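Local coordinates for glucose-6-phosphate isomerase like protein (Thermus thermophilus, PDB 1WIW) that probably interconverts phosphorylated hexoses as an isomerase of the PGI/PMI family, with two sugar-isomerase (SIS) type domains, at residues A134-P144 with A257-Y268. Residues are numbered along the deposited sequence; the frame is centred on the assembly and turned at random.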
loop_
_atom_site.group_PDB
_atom_site.type_symbol
_atom_site.label_atom_id
_atom_site.label_comp_id
_atom_site.label_asym_id
_atom_site.label_seq_id
_atom_site.Cartn_x
_atom_site.Cartn_y
_atom_site.Cartn_z
ATOM N N ALA B 134 -15.470 -21.747 2.014
ATOM C CA ALA B 134 -15.393 -20.858 0.863
ATOM C C ALA B 134 -14.267 -21.279 -0.087
ATOM O O ALA B 134 -14.444 -21.301 -1.306
ATOM C CB ALA B 134 -15.177 -19.426 1.333
ATOM N N LEU B 135 -13.108 -21.618 0.469
ATOM C CA LEU B 135 -11.990 -22.034 -0.366
ATOM C C LEU B 135 -12.257 -23.375 -1.038
ATOM O O LEU B 135 -11.853 -23.581 -2.178
ATOM C CB LEU B 135 -10.692 -22.094 0.450
ATOM C CG LEU B 135 -9.852 -20.803 0.413
ATOM C CD1 LEU B 135 -10.670 -19.620 0.907
ATOM C CD2 LEU B 135 -8.598 -20.978 1.273
ATOM N N LEU B 136 -12.944 -24.282 -0.347
ATOM C CA LEU B 136 -13.243 -25.584 -0.937
ATOM C C LEU B 136 -14.246 -25.406 -2.075
ATOM O O LEU B 136 -14.195 -26.121 -3.076
ATOM C CB LEU B 136 -13.799 -26.546 0.118
ATOM C CG LEU B 136 -12.830 -27.022 1.210
ATOM C CD1 LEU B 136 -13.606 -27.850 2.223
ATOM C CD2 LEU B 136 -11.693 -27.847 0.600
ATOM N N GLU B 137 -15.154 -24.444 -1.927
ATOM C CA GLU B 137 -16.131 -24.182 -2.975
ATOM C C GLU B 137 -15.380 -23.611 -4.176
ATOM O O GLU B 137 -15.553 -24.071 -5.305
ATOM C CB GLU B 137 -17.202 -23.195 -2.478
ATOM C CG GLU B 137 -18.296 -22.887 -3.499
ATOM C CD GLU B 137 -19.615 -22.468 -2.857
ATOM O OE1 GLU B 137 -20.199 -23.275 -2.096
ATOM O OE2 GLU B 137 -20.080 -21.333 -3.111
ATOM N N GLU B 138 -14.526 -22.621 -3.916
ATOM C CA GLU B 138 -13.724 -21.976 -4.954
ATOM C C GLU B 138 -12.913 -22.996 -5.735
ATOM O O GLU B 138 -12.903 -22.990 -6.963
ATOM C CB GLU B 138 -12.753 -20.966 -4.329
ATOM C CG GLU B 138 -13.291 -19.554 -4.144
ATOM C CD GLU B 138 -13.600 -18.877 -5.464
ATOM O OE1 GLU B 138 -12.798 -19.018 -6.410
ATOM O OE2 GLU B 138 -14.638 -18.191 -5.553
ATOM N N ARG B 139 -12.225 -23.861 -4.996
ATOM C CA ARG B 139 -11.376 -24.903 -5.564
ATOM C C ARG B 139 -12.034 -25.757 -6.650
ATOM O O ARG B 139 -11.366 -26.208 -7.582
ATOM C CB ARG B 139 -10.869 -25.817 -4.442
ATOM C CG ARG B 139 -10.125 -27.038 -4.935
ATOM C CD ARG B 139 -10.603 -28.297 -4.229
ATOM N NE ARG B 139 -9.741 -28.659 -3.113
ATOM C CZ ARG B 139 -9.881 -29.766 -2.392
ATOM N NH1 ARG B 139 -9.042 -30.015 -1.399
ATOM N NH2 ARG B 139 -10.863 -30.618 -2.653
ATOM N N ARG B 140 -13.338 -25.982 -6.529
ATOM C CA ARG B 140 -14.066 -26.804 -7.496
ATOM C C ARG B 140 -13.926 -26.379 -8.955
ATOM O O ARG B 140 -13.915 -27.224 -9.846
ATOM C CB ARG B 140 -15.557 -26.845 -7.146
ATOM C CG ARG B 140 -15.869 -27.483 -5.801
ATOM C CD ARG B 140 -17.341 -27.302 -5.452
ATOM N NE ARG B 140 -17.624 -27.642 -4.060
ATOM C CZ ARG B 140 -18.743 -27.306 -3.426
ATOM N NH1 ARG B 140 -18.923 -27.653 -2.158
ATOM N NH2 ARG B 140 -19.685 -26.617 -4.061
ATOM N N ARG B 141 -13.820 -25.079 -9.202
ATOM C CA ARG B 141 -13.718 -24.580 -10.573
ATOM C C ARG B 141 -12.359 -23.994 -10.937
ATOM O O ARG B 141 -12.195 -23.457 -12.031
ATOM C CB ARG B 141 -14.795 -23.513 -10.810
ATOM C CG ARG B 141 -16.223 -24.004 -10.589
ATOM C CD ARG B 141 -17.225 -22.852 -10.568
ATOM N NE ARG B 141 -17.418 -22.233 -11.878
ATOM C CZ ARG B 141 -17.984 -22.842 -12.918
ATOM N NH1 ARG B 141 -18.122 -22.204 -14.072
ATOM N NH2 ARG B 141 -18.412 -24.091 -12.801
ATOM N N LEU B 142 -11.382 -24.115 -10.045
ATOM C CA LEU B 142 -10.064 -23.529 -10.300
ATOM C C LEU B 142 -8.937 -24.480 -10.692
ATOM O O LEU B 142 -7.879 -24.038 -11.139
ATOM C CB LEU B 142 -9.623 -22.724 -9.076
ATOM C CG LEU B 142 -10.584 -21.632 -8.591
ATOM C CD1 LEU B 142 -9.998 -20.966 -7.363
ATOM C CD2 LEU B 142 -10.826 -20.605 -9.702
ATOM N N GLY B 143 -9.155 -25.778 -10.521
ATOM C CA GLY B 143 -8.119 -26.742 -10.851
ATOM C C GLY B 143 -7.777 -26.848 -12.326
ATOM O O GLY B 143 -8.591 -26.506 -13.183
ATOM N N PRO B 144 -6.571 -27.340 -12.647
ATOM C CA PRO B 144 -6.071 -27.510 -14.014
ATOM C C PRO B 144 -6.986 -28.358 -14.896
ATOM O O PRO B 144 -7.033 -28.166 -16.113
ATOM C CB PRO B 144 -4.711 -28.176 -13.803
ATOM C CG PRO B 144 -4.290 -27.675 -12.467
ATOM C CD PRO B 144 -5.561 -27.781 -11.669
ATOM N N ALA B 257 -11.347 -15.976 0.132
ATOM C CA ALA B 257 -11.781 -16.615 -1.109
ATOM C C ALA B 257 -11.231 -15.829 -2.292
ATOM O O ALA B 257 -10.794 -16.410 -3.283
ATOM C CB ALA B 257 -13.308 -16.673 -1.180
ATOM N N LEU B 258 -11.257 -14.503 -2.189
ATOM C CA LEU B 258 -10.728 -13.657 -3.256
ATOM C C LEU B 258 -9.229 -13.913 -3.360
ATOM O O LEU B 258 -8.697 -14.118 -4.446
ATOM C CB LEU B 258 -10.980 -12.176 -2.952
ATOM C CG LEU B 258 -12.406 -11.648 -3.154
ATOM C CD1 LEU B 258 -12.536 -10.271 -2.523
ATOM C CD2 LEU B 258 -12.743 -11.594 -4.643
ATOM N N TRP B 259 -8.553 -13.895 -2.217
ATOM C CA TRP B 259 -7.112 -14.140 -2.162
ATOM C C TRP B 259 -6.769 -15.489 -2.808
ATOM O O TRP B 259 -5.830 -15.585 -3.597
ATOM C CB TRP B 259 -6.650 -14.128 -0.701
ATOM C CG TRP B 259 -5.199 -14.463 -0.503
ATOM C CD1 TRP B 259 -4.137 -13.611 -0.583
ATOM C CD2 TRP B 259 -4.659 -15.755 -0.205
ATOM N NE1 TRP B 259 -2.962 -14.296 -0.352
ATOM C CE2 TRP B 259 -3.256 -15.614 -0.120
ATOM C CE3 TRP B 259 -5.227 -17.022 -0.000
ATOM C CZ2 TRP B 259 -2.405 -16.697 0.159
ATOM C CZ3 TRP B 259 -4.381 -18.100 0.280
ATOM C CH2 TRP B 259 -2.986 -17.926 0.355
ATOM N N TYR B 260 -7.529 -16.528 -2.467
ATOM C CA TYR B 260 -7.298 -17.873 -3.008
ATOM C C TYR B 260 -7.490 -17.928 -4.528
ATOM O O TYR B 260 -6.678 -18.519 -5.240
ATOM C CB TYR B 260 -8.238 -18.878 -2.335
ATOM C CG TYR B 260 -8.010 -20.335 -2.717
ATOM C CD1 TYR B 260 -6.810 -20.981 -2.408
ATOM C CD2 TYR B 260 -9.010 -21.076 -3.342
ATOM C CE1 TYR B 260 -6.613 -22.333 -2.705
ATOM C CE2 TYR B 260 -8.823 -22.437 -3.650
ATOM C CZ TYR B 260 -7.625 -23.055 -3.324
ATOM O OH TYR B 260 -7.440 -24.394 -3.595
ATOM N N ARG B 261 -8.560 -17.321 -5.031
ATOM C CA ARG B 261 -8.791 -17.327 -6.474
ATOM C C ARG B 261 -7.673 -16.570 -7.196
ATOM O O ARG B 261 -7.315 -16.902 -8.325
ATOM C CB ARG B 261 -10.142 -16.693 -6.818
ATOM C CG ARG B 261 -10.405 -16.655 -8.319
ATOM C CD ARG B 261 -11.723 -15.984 -8.676
ATOM N NE ARG B 261 -12.880 -16.718 -8.179
ATOM C CZ ARG B 261 -14.108 -16.586 -8.677
ATOM N NH1 ARG B 261 -15.116 -17.287 -8.173
ATOM N NH2 ARG B 261 -14.322 -15.762 -9.693
HETATM N N MSE B 262 -7.129 -15.543 -6.552
HETATM C CA MSE B 262 -6.041 -14.783 -7.161
HETATM C C MSE B 262 -4.736 -15.582 -7.135
HETATM O O MSE B 262 -3.894 -15.426 -8.014
HETATM C CB MSE B 262 -5.855 -13.439 -6.453
HETATM C CG MSE B 262 -7.011 -12.474 -6.682
HETATM SE SE MSE B 262 -7.300 -12.037 -8.573
HETATM C CE MSE B 262 -7.335 -10.135 -8.407
ATOM N N ALA B 263 -4.560 -16.435 -6.130
ATOM C CA ALA B 263 -3.346 -17.251 -6.068
ATOM C C ALA B 263 -3.378 -18.178 -7.279
ATOM O O ALA B 263 -2.378 -18.346 -7.973
ATOM C CB ALA B 263 -3.304 -18.065 -4.777
ATOM N N TRP B 264 -4.541 -18.775 -7.527
ATOM C CA TRP B 264 -4.716 -19.656 -8.675
ATOM C C TRP B 264 -4.532 -18.878 -9.977
ATOM O O TRP B 264 -3.938 -19.377 -10.931
ATOM C CB TRP B 264 -6.116 -20.283 -8.660
ATOM C CG TRP B 264 -6.183 -21.617 -7.966
ATOM C CD1 TRP B 264 -6.814 -21.901 -6.792
ATOM C CD2 TRP B 264 -5.614 -22.852 -8.426
ATOM N NE1 TRP B 264 -6.678 -23.239 -6.488
ATOM C CE2 TRP B 264 -5.945 -23.844 -7.475
ATOM C CE3 TRP B 264 -4.858 -23.215 -9.551
ATOM C CZ2 TRP B 264 -5.545 -25.181 -7.612
ATOM C CZ3 TRP B 264 -4.458 -24.549 -9.689
ATOM C CH2 TRP B 264 -4.803 -25.513 -8.724
ATOM N N THR B 265 -5.050 -17.653 -10.016
ATOM C CA THR B 265 -4.942 -16.828 -11.212
ATOM C C THR B 265 -3.465 -16.533 -11.491
ATOM O O THR B 265 -3.002 -16.667 -12.623
ATOM C CB THR B 265 -5.726 -15.508 -11.036
ATOM O OG1 THR B 265 -7.113 -15.808 -10.821
ATOM C CG2 THR B 265 -5.584 -14.622 -12.270
ATOM N N ALA B 266 -2.737 -16.147 -10.447
ATOM C CA ALA B 266 -1.314 -15.852 -10.564
ATOM C C ALA B 266 -0.572 -17.099 -11.046
ATOM O O ALA B 266 0.375 -17.000 -11.823
ATOM C CB ALA B 266 -0.764 -15.401 -9.216
ATOM N N TYR B 267 -1.010 -18.266 -10.575
ATOM C CA TYR B 267 -0.406 -19.545 -10.960
ATOM C C TYR B 267 -0.507 -19.735 -12.473
ATOM O O TYR B 267 0.490 -20.029 -13.147
ATOM C CB TYR B 267 -1.129 -20.702 -10.257
ATOM C CG TYR B 267 -0.701 -22.088 -10.720
ATOM C CD1 TYR B 267 0.475 -22.679 -10.249
ATOM C CD2 TYR B 267 -1.453 -22.786 -11.663
ATOM C CE1 TYR B 267 0.894 -23.938 -10.714
ATOM C CE2 TYR B 267 -1.044 -24.041 -12.135
ATOM C CZ TYR B 267 0.127 -24.608 -11.661
ATOM O OH TYR B 267 0.537 -25.829 -12.161
ATOM N N TYR B 268 -1.723 -19.581 -12.995
ATOM C CA TYR B 268 -1.968 -19.725 -14.427
ATOM C C TYR B 268 -1.266 -18.646 -15.253
ATOM O O TYR B 268 -0.811 -18.918 -16.364
ATOM C CB TYR B 268 -3.476 -19.715 -14.710
ATOM C CG TYR B 268 -4.170 -20.974 -14.234
ATOM C CD1 TYR B 268 -5.233 -20.915 -13.326
ATOM C CD2 TYR B 268 -3.734 -22.236 -14.662
ATOM C CE1 TYR B 268 -5.846 -22.089 -12.847
ATOM C CE2 TYR B 268 -4.336 -23.411 -14.192
ATOM C CZ TYR B 268 -5.386 -23.330 -13.284
ATOM O OH TYR B 268 -5.948 -24.490 -12.788
#
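Glu138 and Arg261, a complementary charged pair, form a side-on salt bridge: Arg261 NE donates to Glu138 OE1 at 2.9 Å and Arg261 NH1 to Glu138 OE2 at 2.8 Å. One Arg261 donor for each oxygen fixes the carboxylate's rotation, although the two planes lie 46° apart. Thr247 gives OE2 a second hydrogen bond.

The other polar link is a hydroxyl. Tyr268 OH donates to Leu142 O over 2.6 Å, and Asn151 also binds this carbonyl, so the oxygen, in a buried residue, has two donors.

Apolar packing fills the rest. Leu135 puts CG over one face of the Tyr260 ring, 4.1 Å from its centroid, while Trp264 CD1 lies against the opposite face. With CG anti to the backbone N (chi1 -175°), Tyr260 reaches between them; its hydroxyl hydrogen-bonds to Leu21 O and weakly accepts from Trp264 NE1. Leu142, compact and branched, suits a flat indole: its CB sits over the five-membered ring of Trp264, 3.8 Å from the centroid, and Pro144 CD approaches CH2. A leucine in place of Trp264 would probably leave Leu142 and Pro144 without their broad flat partner, opening a gap beside Tyr260 and losing the weak bond to its hydroxyl. Small Ala257 lets Leu135 CD1 come within 3.8 Å of Ala257 CA.

The axes of segments 134-139 and 257-268 come within 9.4 Å and cross at -34°, a buried helix-helix packing that joins helix 125-139 and its following loop to helix 251-272 of the C-terminal SIS region.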